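Local coordinates for protein ATP-dependent Clp protease proteolytic subunit (Plasmodium falciparum, PDB 4GM2) that forms the inactive subunit of the apicoplast-localised Clp (caseinolytic) protease complex and belongs to the peptidase S14 family, at residues P36-I41 / D70-K75; I77-I82 / I139-Q144; I86-V91 / C112-S117; E164-N169 / N175-V180; F187-A192 / D199-K204. All coordinates share one frame; numbering follows the deposited sequence.

Interaction 1. Residues P36-I41 / D70-K75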
# COMPACT_ATOMS: atom_id res chain seq x y z
N PRO A 36 11.65 0.35 21.16
CA PRO A 36 12.71 -0.63 21.40
C PRO A 36 13.61 -0.76 20.17
O PRO A 36 13.14 -0.59 19.05
CB PRO A 36 11.94 -1.93 21.61
CG PRO A 36 10.63 -1.49 22.16
CD PRO A 36 10.32 -0.17 21.52
N ILE A 37 14.90 -1.04 20.37
CA ILE A 37 15.81 -1.16 19.23
C ILE A 37 15.73 -2.56 18.62
O ILE A 37 16.57 -3.43 18.89
CB ILE A 37 17.27 -0.78 19.60
CG1 ILE A 37 17.30 0.48 20.47
CG2 ILE A 37 18.11 -0.58 18.34
CD1 ILE A 37 18.68 0.88 20.95
N TYR A 38 14.70 -2.77 17.80
CA TYR A 38 14.54 -3.99 17.00
C TYR A 38 15.66 -4.09 15.96
O TYR A 38 16.28 -3.08 15.63
CB TYR A 38 13.20 -3.99 16.27
CG TYR A 38 11.98 -3.84 17.16
CD1 TYR A 38 11.35 -2.60 17.29
CD2 TYR A 38 11.45 -4.93 17.85
CE1 TYR A 38 10.23 -2.45 18.09
CE2 TYR A 38 10.33 -4.79 18.65
CZ TYR A 38 9.73 -3.55 18.77
OH TYR A 38 8.62 -3.41 19.57
N PRO A 39 15.92 -5.31 15.43
CA PRO A 39 16.93 -5.49 14.38
C PRO A 39 16.86 -4.45 13.26
O PRO A 39 17.91 -3.94 12.83
CB PRO A 39 16.63 -6.88 13.84
CG PRO A 39 16.07 -7.61 15.01
CD PRO A 39 15.37 -6.60 15.88
N HIS A 40 15.66 -4.12 12.80
CA HIS A 40 15.48 -3.16 11.71
C HIS A 40 15.68 -1.73 12.12
O HIS A 40 15.97 -0.87 11.28
CB HIS A 40 14.11 -3.34 11.05
CG HIS A 40 12.95 -2.99 11.95
ND1 HIS A 40 12.42 -1.76 11.99
CD2 HIS A 40 12.22 -3.77 12.84
CE1 HIS A 40 11.40 -1.74 12.87
NE2 HIS A 40 11.28 -2.97 13.39
N ILE A 41 15.51 -1.45 13.41
CA ILE A 41 15.70 -0.09 13.94
C ILE A 41 17.17 0.30 13.93
O ILE A 41 17.52 1.40 13.50
CB ILE A 41 15.09 0.06 15.36
CG1 ILE A 41 13.55 0.03 15.31
CG2 ILE A 41 15.61 1.31 16.06
CD1 ILE A 41 12.90 1.14 14.51
N ASP A 70 16.80 -3.06 24.26
CA ASP A 70 16.54 -4.33 23.59
C ASP A 70 15.47 -5.18 24.27
O ASP A 70 15.23 -6.31 23.87
CB ASP A 70 17.84 -5.15 23.44
CG ASP A 70 18.44 -5.56 24.77
OD1 ASP A 70 18.16 -4.90 25.80
OD2 ASP A 70 19.21 -6.55 24.78
N ILE A 71 14.85 -4.63 25.32
CA ILE A 71 13.73 -5.32 25.97
C ILE A 71 12.40 -4.58 25.76
O ILE A 71 12.36 -3.36 25.60
CB ILE A 71 13.97 -5.61 27.49
CG1 ILE A 71 14.21 -4.32 28.29
CG2 ILE A 71 15.13 -6.58 27.68
CD1 ILE A 71 12.98 -3.82 29.03
N ASP A 72 11.33 -5.36 25.75
CA ASP A 72 9.98 -4.82 25.59
C ASP A 72 8.98 -5.77 26.23
O ASP A 72 8.72 -6.85 25.70
CB ASP A 72 9.67 -4.59 24.12
CG ASP A 72 8.30 -3.99 23.91
OD1 ASP A 72 7.89 -3.14 24.73
OD2 ASP A 72 7.63 -4.36 22.92
N ASN A 73 8.42 -5.36 27.37
CA ASN A 73 7.57 -6.21 28.20
C ASN A 73 8.27 -7.51 28.58
O ASN A 73 7.85 -8.60 28.17
CB ASN A 73 6.22 -6.49 27.54
CG ASN A 73 5.26 -5.32 27.65
OD1 ASN A 73 5.58 -4.20 27.27
ND2 ASN A 73 4.07 -5.59 28.18
N ASN A 74 9.36 -7.38 29.33
CA ASN A 74 10.16 -8.51 29.83
C ASN A 74 10.78 -9.42 28.76
O ASN A 74 11.60 -10.28 29.09
CB ASN A 74 9.38 -9.34 30.85
CG ASN A 74 9.00 -8.55 32.09
OD1 ASN A 74 9.76 -7.69 32.55
ND2 ASN A 74 7.83 -8.83 32.64
N LYS A 75 10.38 -9.24 27.51
CA LYS A 75 10.90 -10.04 26.40
C LYS A 75 12.00 -9.31 25.65
O LYS A 75 11.90 -8.11 25.39
CB LYS A 75 9.78 -10.45 25.43
CG LYS A 75 8.55 -11.09 26.06
CD LYS A 75 8.83 -12.45 26.69
CE LYS A 75 7.66 -12.93 27.52
NZ LYS A 75 8.00 -14.13 28.33
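P36 and D72 share the heart of this small surface contact. The tip of the proline ring, CG, lies 3.8 Å from D72 CB and as far from its carboxyl carbon, so an apolar ring edge rests against the root of an acidic group. The aspartate is brought there by its first torsion, which sets CG opposite the backbone N (chi1 -178°). D70 loses nearly as much surface, but its CB points away and its OD2 is hydrogen-bonded to the hydroxyl of Y137. The carboxylate of D72 also meets Y38: D72 OD2 comes within 3.6 Å of Y38 OH, with ring and carboxylate planes almost perpendicular, a polar approach too long to count as a hydrogen bond. P36 CB lies above one face of the Y38 ring, toward its rim, within the same segment; Y38 sits at the N-cap position of helix 39-55. The 70-75 segment is a beta hairpin tip, closed by a type I' turn in which D72 N bonds to K75 O at 2.8 Å; asparagines suit its left-handed corners at N73 and N74. The chemistry implies van der Waals fit with only a weak polar approach, the carboxylate being partly exposed.

Interaction 2. Residues I77-I82 / I139-Q144; sequences INLNGI and IIPFNQ
L79 meets I139 and P141 with a different methyl for each, and the two encounters differ in direction. Its CD2 touches the branch methyl CG2 of I139 at 3.7 Å, the two side chains crossing at about a right angle. Its other methyl, CD1, sits 4.1 Å from P141 CB, and here the leucine and the proline ring run past one another in opposite senses. The first torsion of the leucine (chi1 -60°), with CG beside the backbone N, aims the fork; its two methyls then diverge to the two partners. I139 offers CG2 because that branch, rather than CG1, stands anti to its own N. A forked leucine suits a place where two apolar neighbours lie on separate branches, and the proline gives it a stiff surface to lean on.

L79 is held out by the turn that introduces helix 81-94. N78 OD1 accepts from N80 N at 2.9 Å, an Asx turn inside a type I beta turn, with the donor lying well above the carbonyl plane of the amide. The 139-144 segment belongs to the loop leading into the long helix 148-170, the helix that in the ClpP family forms part of the handle region.

The same surface faces a neighbouring subunit of the seven-chain assembly. N73 of that second subunit packs on both L79 and P141, and its OD1 accepts from N80 ND2, while N143 O accepts from the ND2 of N74, also of the second subunit.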
# COMPACT_ATOMS: atom_id res chain seq x y z
N ILE A 77 13.68 -8.28 22.47
CA ILE A 77 13.19 -8.06 21.10
C ILE A 77 14.32 -7.99 20.08
O ILE A 77 14.08 -7.87 18.88
CB ILE A 77 12.27 -6.81 21.00
CG1 ILE A 77 12.88 -5.60 21.72
CG2 ILE A 77 10.90 -7.12 21.57
CD1 ILE A 77 13.96 -4.86 20.94
N ASN A 78 15.56 -8.06 20.57
CA ASN A 78 16.74 -8.07 19.72
C ASN A 78 17.81 -8.95 20.34
O ASN A 78 18.39 -8.62 21.38
CB ASN A 78 17.26 -6.65 19.51
CG ASN A 78 18.25 -6.55 18.35
OD1 ASN A 78 18.83 -7.55 17.92
ND2 ASN A 78 18.45 -5.33 17.85
N LEU A 79 18.07 -10.09 19.69
CA LEU A 79 19.07 -11.03 20.19
C LEU A 79 20.48 -10.48 20.02
O LEU A 79 21.41 -10.91 20.70
CB LEU A 79 18.92 -12.40 19.52
CG LEU A 79 17.60 -13.17 19.67
CD1 LEU A 79 17.61 -14.42 18.80
CD2 LEU A 79 17.33 -13.55 21.11
N ASN A 80 20.63 -9.51 19.12
CA ASN A 80 21.94 -8.93 18.81
C ASN A 80 22.03 -7.45 19.17
O ASN A 80 22.81 -6.69 18.58
CB ASN A 80 22.26 -9.17 17.33
CG ASN A 80 22.28 -10.65 16.99
OD1 ASN A 80 23.13 -11.39 17.47
ND2 ASN A 80 21.34 -11.08 16.16
N GLY A 81 21.23 -7.06 20.16
CA GLY A 81 21.14 -5.68 20.63
C GLY A 81 22.47 -5.03 20.99
O GLY A 81 22.77 -3.94 20.52
N ILE A 82 23.26 -5.72 21.80
CA ILE A 82 24.54 -5.20 22.29
C ILE A 82 25.56 -4.91 21.17
O ILE A 82 26.18 -3.84 21.15
CB ILE A 82 25.16 -6.11 23.38
CG1 ILE A 82 24.17 -6.30 24.53
CG2 ILE A 82 26.45 -5.53 23.92
CD1 ILE A 82 24.46 -7.47 25.45
N ILE A 139 23.13 -13.20 25.48
CA ILE A 139 22.03 -14.00 24.97
C ILE A 139 22.54 -15.06 24.01
O ILE A 139 23.22 -14.75 23.03
CB ILE A 139 20.94 -13.12 24.28
CG1 ILE A 139 20.45 -12.01 25.21
CG2 ILE A 139 19.75 -13.97 23.85
CD1 ILE A 139 21.09 -10.67 24.95
N ILE A 140 22.24 -16.32 24.32
CA ILE A 140 22.51 -17.41 23.39
C ILE A 140 21.20 -17.75 22.67
O ILE A 140 20.22 -18.14 23.31
CB ILE A 140 23.10 -18.67 24.10
CG1 ILE A 140 24.51 -18.38 24.63
CG2 ILE A 140 23.17 -19.85 23.14
CD1 ILE A 140 24.55 -17.85 26.05
N PRO A 141 21.18 -17.56 21.33
CA PRO A 141 20.01 -17.92 20.52
C PRO A 141 19.78 -19.43 20.54
O PRO A 141 20.70 -20.19 20.84
CB PRO A 141 20.41 -17.46 19.11
CG PRO A 141 21.50 -16.46 19.31
CD PRO A 141 22.24 -16.94 20.52
N PHE A 142 18.55 -19.84 20.23
CA PHE A 142 18.17 -21.26 20.26
C PHE A 142 19.10 -22.14 19.42
O PHE A 142 19.55 -23.20 19.87
CB PHE A 142 16.72 -21.44 19.80
CG PHE A 142 16.32 -22.87 19.61
CD1 PHE A 142 15.93 -23.65 20.70
CD2 PHE A 142 16.35 -23.45 18.35
CE1 PHE A 142 15.57 -24.98 20.53
CE2 PHE A 142 16.00 -24.78 18.17
CZ PHE A 142 15.60 -25.54 19.26
N ASN A 143 19.37 -21.69 18.19
CA ASN A 143 20.19 -22.44 17.25
C ASN A 143 21.64 -22.57 17.70
O ASN A 143 22.30 -21.57 18.00
CB ASN A 143 20.10 -21.82 15.85
CG ASN A 143 18.68 -21.73 15.34
OD1 ASN A 143 18.06 -22.74 15.00
ND2 ASN A 143 18.15 -20.52 15.29
N GLN A 144 22.10 -23.82 17.74
CA GLN A 144 23.46 -24.17 18.13
C GLN A 144 24.51 -23.53 17.22
O GLN A 144 24.45 -23.66 15.99
CB GLN A 144 23.61 -25.69 18.10
CG GLN A 144 25.02 -26.20 18.37
CD GLN A 144 25.41 -26.11 19.83
OE1 GLN A 144 25.76 -25.04 20.32
NE2 GLN A 144 25.34 -27.24 20.53

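Interaction 3. Residues I86-V91 / C112-S117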
# COMPACT_ATOMS: atom_id res chain seq x y z
N ILE A 86 26.95 -1.37 19.74
CA ILE A 86 28.40 -1.26 19.58
C ILE A 86 28.72 -0.81 18.16
O ILE A 86 29.61 0.02 17.94
CB ILE A 86 29.15 -2.58 19.90
CG1 ILE A 86 29.13 -2.87 21.40
CG2 ILE A 86 30.60 -2.50 19.43
CD1 ILE A 86 29.52 -4.30 21.76
N SER A 87 27.98 -1.37 17.20
CA SER A 87 28.12 -0.96 15.81
C SER A 87 27.74 0.49 15.58
O SER A 87 28.45 1.18 14.86
CB SER A 87 27.31 -1.86 14.89
OG SER A 87 28.13 -2.91 14.42
N ILE A 88 26.64 0.93 16.19
CA ILE A 88 26.17 2.31 16.04
C ILE A 88 27.18 3.32 16.60
O ILE A 88 27.56 4.28 15.91
CB ILE A 88 24.78 2.53 16.68
CG1 ILE A 88 23.71 1.70 15.94
CG2 ILE A 88 24.39 4.00 16.65
CD1 ILE A 88 22.45 1.45 16.75
N VAL A 89 27.60 3.11 17.85
CA VAL A 89 28.58 4.01 18.48
C VAL A 89 29.91 4.00 17.72
O VAL A 89 30.63 4.99 17.71
CB VAL A 89 28.72 3.78 20.01
CG1 VAL A 89 28.71 2.30 20.35
CG2 VAL A 89 29.97 4.43 20.57
N ASP A 90 30.22 2.89 17.05
CA ASP A 90 31.37 2.85 16.16
C ASP A 90 31.23 3.78 14.96
O ASP A 90 32.20 4.43 14.57
CB ASP A 90 31.67 1.43 15.70
CG ASP A 90 32.76 0.77 16.52
OD1 ASP A 90 33.22 1.37 17.51
OD2 ASP A 90 33.16 -0.36 16.17
N VAL A 91 30.03 3.84 14.35
CA VAL A 91 29.85 4.72 13.19
C VAL A 91 29.76 6.18 13.64
O VAL A 91 30.25 7.07 12.94
CB VAL A 91 28.70 4.31 12.23
CG1 VAL A 91 28.27 2.87 12.44
CG2 VAL A 91 27.50 5.25 12.34
N CYS A 112 20.73 3.41 26.78
CA CYS A 112 21.52 4.24 27.70
C CYS A 112 22.97 4.37 27.22
O CYS A 112 23.55 5.46 27.27
CB CYS A 112 21.48 3.67 29.11
SG CYS A 112 22.32 4.68 30.36
N ILE A 113 23.54 3.26 26.75
CA ILE A 113 24.87 3.26 26.13
C ILE A 113 24.89 4.23 24.95
O ILE A 113 25.80 5.06 24.82
CB ILE A 113 25.24 1.84 25.64
CG1 ILE A 113 25.38 0.88 26.83
CG2 ILE A 113 26.52 1.86 24.81
CD1 ILE A 113 25.31 -0.58 26.45
N LEU A 114 23.86 4.12 24.11
CA LEU A 114 23.72 4.98 22.95
C LEU A 114 23.66 6.46 23.34
O LEU A 114 24.37 7.28 22.76
CB LEU A 114 22.47 4.59 22.15
CG LEU A 114 22.37 5.19 20.75
CD1 LEU A 114 23.62 4.87 19.94
CD2 LEU A 114 21.12 4.67 20.05
N ALA A 115 22.82 6.78 24.32
CA ALA A 115 22.68 8.16 24.80
C ALA A 115 24.01 8.76 25.31
O ALA A 115 24.35 9.90 24.98
CB ALA A 115 21.61 8.24 25.88
N SER A 116 24.76 7.98 26.08
CA SER A 116 26.04 8.43 26.63
C SER A 116 27.14 8.52 25.57
O SER A 116 28.25 9.00 25.85
CB SER A 116 26.49 7.49 27.75
OG SER A 116 26.72 6.19 27.25
N SER A 117 26.84 8.05 24.36
CA SER A 117 27.84 8.00 23.30
C SER A 117 27.88 9.28 22.46
O SER A 117 28.72 9.42 21.58
CB SER A 117 27.64 6.76 22.43
OG SER A 117 27.88 5.57 23.18
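I88 and L114 form the apolar half of this buried contact: I88 CG2 meets L114 CD1 at 3.5 Å, with the two side chains crossing at about a right angle. At the next residue, V89 packs against S117, its CG2 lying 3.5 Å from S117 OG and 3.8 Å from S117 CB. V89 presents this methyl because CG2 stands anti to its backbone N. The small serine suits the place, since the CA atoms of V89 and S117 are only 6.3 Å apart.

The serine hydroxyl is not left beside valine without a partner. S117 OG donates to I113 O at 2.7 Å, and S116 OG donates to the same carbonyl at 2.8 Å, the two arriving from opposite faces of its plane. Both hydroxyls are also bonded to N169 ND2 of helix 148-170, so a buried polar cluster closes the end of helix 110-116.

Further out, I88 packs on S42, I45 and I46 of helix 39-55, and L114 on L63 and I65 of strand 61-67, so the contact joins these elements to the buried interior. From helix 81-94, S87 OG bonds to L104 O of a neighbouring subunit. Helices packed around a parallel sheet in this way are characteristic of the ClpP fold. The helix equivalent to 110-116 starts beside the nucleophilic serine in active relatives; this subunit is the inactive one.

Interaction 4. Residues E164-N169 / N175-V180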
# COMPACT_ATOMS: atom_id res chain seq x y z
N GLU A 164 34.08 -1.16 28.10
CA GLU A 164 35.05 -0.21 27.56
C GLU A 164 34.38 1.10 27.11
O GLU A 164 34.87 2.19 27.40
CB GLU A 164 35.80 -0.85 26.39
CG GLU A 164 37.23 -0.39 26.22
CD GLU A 164 38.08 -1.39 25.46
OE1 GLU A 164 38.67 -1.00 24.43
OE2 GLU A 164 38.15 -2.57 25.87
N ILE A 165 33.26 0.96 26.40
CA ILE A 165 32.47 2.10 25.94
C ILE A 165 31.92 2.92 27.11
O ILE A 165 32.10 4.14 27.16
CB ILE A 165 31.34 1.65 24.99
CG1 ILE A 165 31.94 1.06 23.70
CG2 ILE A 165 30.38 2.79 24.67
CD1 ILE A 165 30.96 0.28 22.84
N ILE A 166 31.27 2.25 28.06
CA ILE A 166 30.67 2.93 29.21
C ILE A 166 31.74 3.59 30.09
O ILE A 166 31.56 4.71 30.56
CB ILE A 166 29.78 1.99 30.04
CG1 ILE A 166 28.63 1.45 29.19
CG2 ILE A 166 29.22 2.70 31.27
CD1 ILE A 166 27.92 0.26 29.78
N SER A 167 32.85 2.89 30.29
CA SER A 167 33.99 3.43 31.03
C SER A 167 34.54 4.71 30.40
O SER A 167 34.88 5.66 31.12
CB SER A 167 35.11 2.40 31.15
OG SER A 167 34.68 1.27 31.88
N LYS A 168 34.62 4.74 29.07
CA LYS A 168 35.09 5.91 28.34
C LYS A 168 34.10 7.07 28.41
O LYS A 168 34.50 8.21 28.65
CB LYS A 168 35.39 5.56 26.88
CG LYS A 168 36.32 6.55 26.18
CD LYS A 168 36.40 6.34 24.67
CE LYS A 168 35.28 7.09 23.94
NZ LYS A 168 35.39 6.95 22.46
N ASN A 169 32.82 6.77 28.20
CA ASN A 169 31.76 7.78 28.21
C ASN A 169 31.59 8.49 29.55
O ASN A 169 31.32 9.69 29.59
CB ASN A 169 30.42 7.15 27.78
CG ASN A 169 30.42 6.64 26.35
OD1 ASN A 169 31.38 6.83 25.61
ND2 ASN A 169 29.33 5.98 25.96
N ASN A 175 37.17 -1.10 36.31
CA ASN A 175 36.91 -1.79 37.58
C ASN A 175 35.60 -1.37 38.23
O ASN A 175 34.83 -2.21 38.69
CB ASN A 175 38.06 -1.56 38.56
CG ASN A 175 39.43 -1.81 37.95
OD1 ASN A 175 39.78 -1.23 36.92
ND2 ASN A 175 40.22 -2.66 38.60
N VAL A 176 35.37 -0.05 38.29
CA VAL A 176 34.15 0.50 38.89
C VAL A 176 32.93 0.28 38.00
O VAL A 176 31.82 0.06 38.50
CB VAL A 176 34.33 2.00 39.29
CG1 VAL A 176 34.90 2.83 38.16
CG2 VAL A 176 33.02 2.60 39.81
N ILE A 177 33.13 0.30 36.68
CA ILE A 177 32.05 0.03 35.72
C ILE A 177 31.70 -1.46 35.69
O ILE A 177 30.52 -1.82 35.65
CB ILE A 177 32.39 0.58 34.31
CG1 ILE A 177 32.46 2.11 34.32
CG2 ILE A 177 31.40 0.09 33.26
CD1 ILE A 177 31.19 2.82 34.76
N SER A 178 32.71 -2.32 35.71
CA SER A 178 32.50 -3.77 35.83
C SER A 178 31.77 -4.10 37.13
O SER A 178 30.89 -4.96 37.15
CB SER A 178 33.83 -4.52 35.76
OG SER A 178 33.63 -5.92 35.77
N ASN A 179 32.15 -3.40 38.20
CA ASN A 179 31.54 -3.53 39.52
C ASN A 179 30.06 -3.12 39.54
O ASN A 179 29.24 -3.76 40.20
CB ASN A 179 32.33 -2.68 40.53
CG ASN A 179 31.71 -2.66 41.91
OD1 ASN A 179 31.82 -3.62 42.67
ND2 ASN A 179 31.07 -1.55 42.25
N VAL A 180 29.74 -2.06 38.81
CA VAL A 180 28.39 -1.51 38.79
C VAL A 180 27.47 -2.23 37.79
O VAL A 180 26.26 -2.00 37.76
CB VAL A 180 28.42 0.02 38.53
CG1 VAL A 180 28.43 0.34 37.04
CG2 VAL A 180 27.25 0.70 39.22
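S167 and I177 mark the closest approach of the two helical segments, their CA atoms lying 6.1 Å apart. I177 does most of the work, entering with its branches against two consecutive residues of the longer helix. Its CG2 meets I166 CG2 at 3.9 Å, and its CD1 lies 4.0 Å from the same methyl, the two isoleucines crossing obliquely. I177 CG1 and CB are each 3.4 Å from S167 OG. The first torsion of I177 (chi1 -66°) sets CG1 beside its backbone N and CG2 anti to it; CB and CG1 thereby lie nearest the serine oxygen, while CG2 and the tip CD1 both reach I166, CG2 bordering the oxygen as well.

Helices 148-170 and 174-180 are joined by a short connection, and the chain turns a corner between them, so that the short one crosses the end of the long one. Serine suits a place between helices because it is small and can hide its polarity: S167 OG is hydrogen-bonded to I163 O, one turn earlier in its own helix, and so can lie against hydrocarbon. I177 also packs on I163, T170, K172 and F195, while I166 reaches I113 of helix 110-116 on the core side.

Interaction 5. Residues F187-A192 / D199-K204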
# COMPACT_ATOMS: atom_id res chain seq x y z
N PHE A 187 18.79 5.63 37.08
CA PHE A 187 19.22 7.02 37.19
C PHE A 187 18.07 7.94 36.82
O PHE A 187 17.37 7.70 35.84
CB PHE A 187 20.37 7.31 36.22
CG PHE A 187 21.56 6.40 36.39
CD1 PHE A 187 21.62 5.18 35.73
CD2 PHE A 187 22.64 6.79 37.18
CE1 PHE A 187 22.72 4.34 35.87
CE2 PHE A 187 23.74 5.96 37.32
CZ PHE A 187 23.78 4.74 36.67
N ASN A 188 17.88 8.99 37.62
CA ASN A 188 17.14 10.15 37.16
C ASN A 188 18.12 11.08 36.44
O ASN A 188 19.33 10.82 36.45
CB ASN A 188 16.43 10.87 38.31
CG ASN A 188 17.38 11.38 39.38
OD1 ASN A 188 18.39 12.02 39.08
ND2 ASN A 188 17.06 11.11 40.64
N ALA A 189 17.62 12.13 35.81
CA ALA A 189 18.46 13.06 35.05
C ALA A 189 19.66 13.59 35.86
O ALA A 189 20.78 13.61 35.35
CB ALA A 189 17.63 14.21 34.49
N ASP A 190 19.40 14.02 37.10
CA ASP A 190 20.44 14.55 37.99
C ASP A 190 21.52 13.52 38.30
O ASP A 190 22.72 13.84 38.31
CB ASP A 190 19.83 15.05 39.30
CG ASP A 190 19.10 16.36 39.15
OD1 ASP A 190 19.48 17.16 38.27
OD2 ASP A 190 18.14 16.60 39.92
N GLU A 191 21.09 12.28 38.55
CA GLU A 191 22.00 11.18 38.85
C GLU A 191 22.78 10.78 37.60
O GLU A 191 23.92 10.32 37.69
CB GLU A 191 21.22 9.98 39.40
CG GLU A 191 20.64 10.21 40.79
CD GLU A 191 19.66 9.12 41.22
OE1 GLU A 191 18.99 8.53 40.35
OE2 GLU A 191 19.54 8.88 42.45
N ALA A 192 22.17 10.97 36.43
CA ALA A 192 22.81 10.70 35.16
C ALA A 192 23.87 11.76 34.83
O ALA A 192 24.89 11.44 34.23
CB ALA A 192 21.77 10.63 34.05
N ASP A 199 25.35 15.30 30.10
CA ASP A 199 26.03 16.56 30.38
C ASP A 199 25.11 17.63 30.98
O ASP A 199 25.43 18.20 32.02
CB ASP A 199 26.71 17.08 29.12
CG ASP A 199 27.78 16.15 28.61
OD1 ASP A 199 28.73 15.87 29.38
OD2 ASP A 199 27.68 15.69 27.45
N HIS A 200 23.98 17.88 30.33
CA HIS A 200 23.09 18.97 30.73
C HIS A 200 21.65 18.56 30.77
O HIS A 200 21.20 17.71 29.99
CB HIS A 200 23.23 20.17 29.79
CG HIS A 200 24.66 20.61 29.57
ND1 HIS A 200 25.39 21.19 30.53
CD2 HIS A 200 25.47 20.54 28.44
CE1 HIS A 200 26.62 21.48 30.05
NE2 HIS A 200 26.66 21.08 28.77
N ILE A 201 20.90 19.17 31.69
CA ILE A 201 19.45 19.02 31.76
C ILE A 201 18.81 20.22 31.06
O ILE A 201 19.03 21.37 31.45
CB ILE A 201 18.96 18.88 33.21
CG1 ILE A 201 19.66 17.72 33.90
CG2 ILE A 201 17.45 18.65 33.25
CD1 ILE A 201 19.90 17.95 35.38
N LEU A 202 18.02 19.93 30.02
CA LEU A 202 17.43 20.96 29.17
C LEU A 202 16.35 21.77 29.88
O LEU A 202 15.46 21.21 30.52
CB LEU A 202 16.84 20.33 27.91
CG LEU A 202 17.80 19.70 26.89
CD1 LEU A 202 17.02 18.91 25.85
CD2 LEU A 202 18.69 20.75 26.23
N GLU A 203 16.45 23.09 29.75
CA GLU A 203 15.45 24.01 30.28
C GLU A 203 15.03 25.03 29.22
O GLU A 203 15.49 24.97 28.08
CB GLU A 203 15.98 24.71 31.53
CG GLU A 203 17.36 25.34 31.37
CD GLU A 203 17.75 26.22 32.53
OE1 GLU A 203 17.14 27.30 32.69
OE2 GLU A 203 18.68 25.85 33.28
N LYS A 204 14.16 25.96 29.60
CA LYS A 204 13.69 27.02 28.69
C LYS A 204 14.81 28.00 28.38
O LYS A 204 15.27 28.09 27.25
CB LYS A 204 12.51 27.76 29.32
CG LYS A 204 11.58 28.44 28.33
CD LYS A 204 10.64 27.43 27.68
CE LYS A 204 9.50 28.11 26.95
NZ LYS A 204 8.48 27.12 26.53
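I201 leans toward A189 and D190 and can be followed outward from its CB. I201 CB lies 5.0 Å from A189 CB, too far for close packing. One bond further, CG1 comes to 4.1 Å from the same methyl, the apolar meeting that carries the contact. A first torsion of -56° puts CG1 anti to the carbonyl carbon, swinging this branch toward the helix. The tip, CD1, then lies 4.2 Å from D190 CG. The modelled separation of 3.0 Å between CD1 and D190 OD1 is doubtful at this resolution; the methyl does reach the neighbourhood of the carboxylate, the two side chains crossing at about a right angle. Alanine suits the first position because it leaves room for the isoleucine to approach, and aspartate the second because its charge can stay near solvent, where D190 is exposed.

Strand 200-201 is one of the two edge strands of the five-stranded parallel sheet within this chain, and helix 189-194 packs beside it, with A189 also touching S125 on the adjoining strand 123-125. The first turn of that helix is fixed by a capping box: N188 OD1 accepts from E191 N at 2.8 Å, and E191 OE1 accepts in return from N188 N at 3.0 Å, close to straight at 168°.

The sheet edge is tied in by D199, whose OD2 makes a salt bridge with R123 NE. Past I201 the chain heads for another protomer: L202 packs on Y94 of the third subunit, and K204 NZ bonds to I95 O there.

How the interactions relate
Interactions 3 and 4 are buried and apolar, relieved by serine hydroxyls; interaction 3 lies near the chain's centre and interaction 4 is buried farther out, the two meeting through helix 148-170. Interactions 1 and 2 lie at the surface on the same side of the chain and touch through the backbone pair D70 and I77 and through I37 O with N78 ND2. Interaction 1 mixes proline and phenol with an acid, whereas interaction 2 is purely apolar across its segments. Interactions 2 and 3 share helix 81-94 and both meet the second subunit. Interaction 5, partly buried at the sheet edge, lies across the chain's centre from interaction 2, about 32 Å between centres.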